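Side-chain contact in uncharacterized protein (PDB 4IRT), which is of unknown function but carries a BNR repeat-like domain and is a putative neuraminidase, which would cleave terminal sialic acids from glycans: residues V196-T200 and W201-T205. Sequence-based numbering, arbitrary orientation.
Sequences VWRET and WHVET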
loop_
_atom_site.group_PDB
_atom_site.type_symbol
_atom_site.label_atom_id
_atom_site.label_comp_id
_atom_site.label_asym_id
_atom_site.label_seq_id
_atom_site.Cartn_x
_atom_site.Cartn_y
_atom_site.Cartn_z
ATOM N N VAL A 196 11.402 1.906 -6.751
ATOM C CA VAL A 196 11.900 2.181 -8.097
ATOM C C VAL A 196 12.474 3.587 -8.062
ATOM O O VAL A 196 12.078 4.432 -7.227
ATOM C CB VAL A 196 10.785 2.104 -9.179
ATOM C CG1 VAL A 196 10.046 0.756 -9.073
ATOM C CG2 VAL A 196 9.827 3.281 -9.077
ATOM N N TRP A 197 13.441 3.824 -8.927
ATOM C CA TRP A 197 13.930 5.147 -9.116
ATOM C C TRP A 197 13.081 5.844 -10.138
ATOM O O TRP A 197 12.556 5.215 -11.059
ATOM C CB TRP A 197 15.353 5.115 -9.629
ATOM C CG TRP A 197 16.341 4.510 -8.674
ATOM C CD1 TRP A 197 17.078 3.384 -8.879
ATOM C CD2 TRP A 197 16.752 5.030 -7.394
ATOM N NE1 TRP A 197 17.918 3.161 -7.804
ATOM C CE2 TRP A 197 17.739 4.161 -6.887
ATOM C CE3 TRP A 197 16.399 6.158 -6.642
ATOM C CZ2 TRP A 197 18.389 4.389 -5.644
ATOM C CZ3 TRP A 197 17.041 6.375 -5.429
ATOM C CH2 TRP A 197 18.016 5.491 -4.941
ATOM N N ARG A 198 12.938 7.158 -9.991
ATOM C CA ARG A 198 12.444 7.951 -11.111
ATOM C C ARG A 198 13.464 9.031 -11.400
ATOM O O ARG A 198 13.715 9.893 -10.565
ATOM C CB ARG A 198 11.099 8.606 -10.882
ATOM C CG ARG A 198 10.614 9.163 -12.220
ATOM C CD ARG A 198 9.332 9.925 -12.172
ATOM N NE ARG A 198 8.183 9.047 -12.031
ATOM C CZ ARG A 198 6.942 9.492 -12.013
ATOM N NH1 ARG A 198 6.708 10.786 -12.201
ATOM N NH2 ARG A 198 5.931 8.656 -11.830
ATOM N N GLU A 199 13.992 9.012 -12.605
ATOM C CA GLU A 199 15.138 9.801 -12.940
ATOM C C GLU A 199 14.822 11.301 -13.062
ATOM O O GLU A 199 15.592 12.114 -12.574
ATOM C CB GLU A 199 15.789 9.236 -14.195
ATOM C CG GLU A 199 17.264 9.484 -14.299
ATOM C CD GLU A 199 18.089 9.061 -13.078
ATOM O OE1 GLU A 199 17.767 8.125 -12.330
ATOM O OE2 GLU A 199 19.144 9.656 -12.898
ATOM N N THR A 200 13.658 11.656 -13.635
ATOM C CA THR A 200 13.255 13.052 -13.749
ATOM C C THR A 200 11.725 13.181 -13.682
ATOM O O THR A 200 11.048 12.291 -13.193
ATOM C CB THR A 200 13.909 13.705 -15.012
ATOM O OG1 THR A 200 13.687 15.132 -15.050
ATOM C CG2 THR A 200 13.390 13.063 -16.309
ATOM N N TRP A 201 11.172 14.305 -14.127
ATOM C CA TRP A 201 9.718 14.554 -13.976
ATOM C C TRP A 201 8.851 13.407 -14.466
ATOM O O TRP A 201 7.874 13.043 -13.817
ATOM C CB TRP A 201 9.323 15.833 -14.727
ATOM C CG TRP A 201 9.944 17.079 -14.140
ATOM C CD1 TRP A 201 11.041 17.754 -14.600
ATOM C CD2 TRP A 201 9.504 17.776 -12.970
ATOM N NE1 TRP A 201 11.311 18.836 -13.770
ATOM C CE2 TRP A 201 10.381 18.865 -12.771
ATOM C CE3 TRP A 201 8.431 17.591 -12.075
ATOM C CZ2 TRP A 201 10.225 19.766 -11.718
ATOM C CZ3 TRP A 201 8.275 18.503 -11.025
ATOM C CH2 TRP A 201 9.181 19.553 -10.848
ATOM N N HIS A 202 9.214 12.832 -15.602
ATOM C CA HIS A 202 8.289 12.028 -16.359
ATOM C C HIS A 202 8.259 10.561 -15.947
ATOM O O HIS A 202 9.282 9.953 -15.658
ATOM C CB HIS A 202 8.581 12.173 -17.831
ATOM C CG HIS A 202 8.692 13.600 -18.256
ATOM N ND1 HIS A 202 9.850 14.337 -18.095
ATOM C CD2 HIS A 202 7.762 14.452 -18.751
ATOM C CE1 HIS A 202 9.638 15.572 -18.522
ATOM N NE2 HIS A 202 8.379 15.667 -18.925
ATOM N N VAL A 203 7.056 10.021 -15.930
ATOM C CA VAL A 203 6.822 8.646 -15.496
ATOM C C VAL A 203 7.625 7.602 -16.284
ATOM O O VAL A 203 8.031 6.575 -15.729
ATOM C CB VAL A 203 5.317 8.311 -15.552
ATOM C CG1 VAL A 203 4.793 8.263 -16.979
ATOM C CG2 VAL A 203 5.060 6.986 -14.818
ATOM N N GLU A 204 7.856 7.838 -17.577
ATOM C CA GLU A 204 8.661 6.903 -18.375
ATOM C C GLU A 204 10.123 6.799 -17.960
ATOM O O GLU A 204 10.836 5.938 -18.483
ATOM C CB GLU A 204 8.575 7.224 -19.882
ATOM C CG GLU A 204 9.162 8.577 -20.280
ATOM C CD GLU A 204 8.168 9.732 -20.245
ATOM O OE1 GLU A 204 7.143 9.655 -19.498
ATOM O OE2 GLU A 204 8.467 10.745 -20.960
ATOM N N THR A 205 10.560 7.670 -17.047
ATOM C CA THR A 205 11.916 7.653 -16.541
ATOM C C THR A 205 12.040 6.862 -15.221
ATOM O O THR A 205 13.093 6.888 -14.584
ATOM C CB THR A 205 12.538 9.077 -16.415
ATOM O OG1 THR A 205 11.983 9.796 -15.301
ATOM C CG2 THR A 205 12.342 9.875 -17.698
#
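The hydroxyl of T205 bridges two backbone groups inside this turn: its OG1 accepts the backbone N-H of T200 at 3.0 Å, nearly straight, and donates to H202 O at 2.7 Å, in the plane of that carbonyl. With chi1 at 74°, OG1 sits between the backbone N and the carbonyl carbon of T205, where it can face both partners. H202 O also receives the backbone N-H of T205, so two donors from one residue grip a single carbonyl. Threonine suits the place because its hydroxyl can both accept and donate while its methyl packs. A backbone bond from E199 N to T205 O, 3.0 Å, closes the turn where the strand ends.

The side chain of R198 runs alongside the turn, CG against T205 OG1 and CD against H202 O. Its CG is anti to the backbone N (chi1 -169°), and a bend at chi3 brings the guanidinium over V203, whose CA stands 3.6 Å above the centre of one face. At the edge of the group, NH1 makes a weak bond to W201 O (3.0 Å, 134°), while NE and NH2 are held by N206 and N252. Arginine fits here because its long, flat cation spreads donors to three acceptors while one face packs on V203. Replacing R198 with alanine would probably leave W201 O without this donor, strip the cover from V203 and leave the two asparagine side chains without this partner. Farther out, the methyls of T200 and T205 meet, CG2 to CG2 at 3.6 Å, and V203 CG2 touches R198 NH2.

The turn connects strand 191-198 to strand 206-214, antiparallel neighbours in a four-stranded sheet consistent with one blade of a beta-propeller. Glutamate suits 199 because its two oxygens serve two partners: OE1 hydrogen-bonds H207 NE2 and OE2 forms a salt bridge with R177 NH2, linking the turn to strand 206-214 and to the loop leading into strand 178-185.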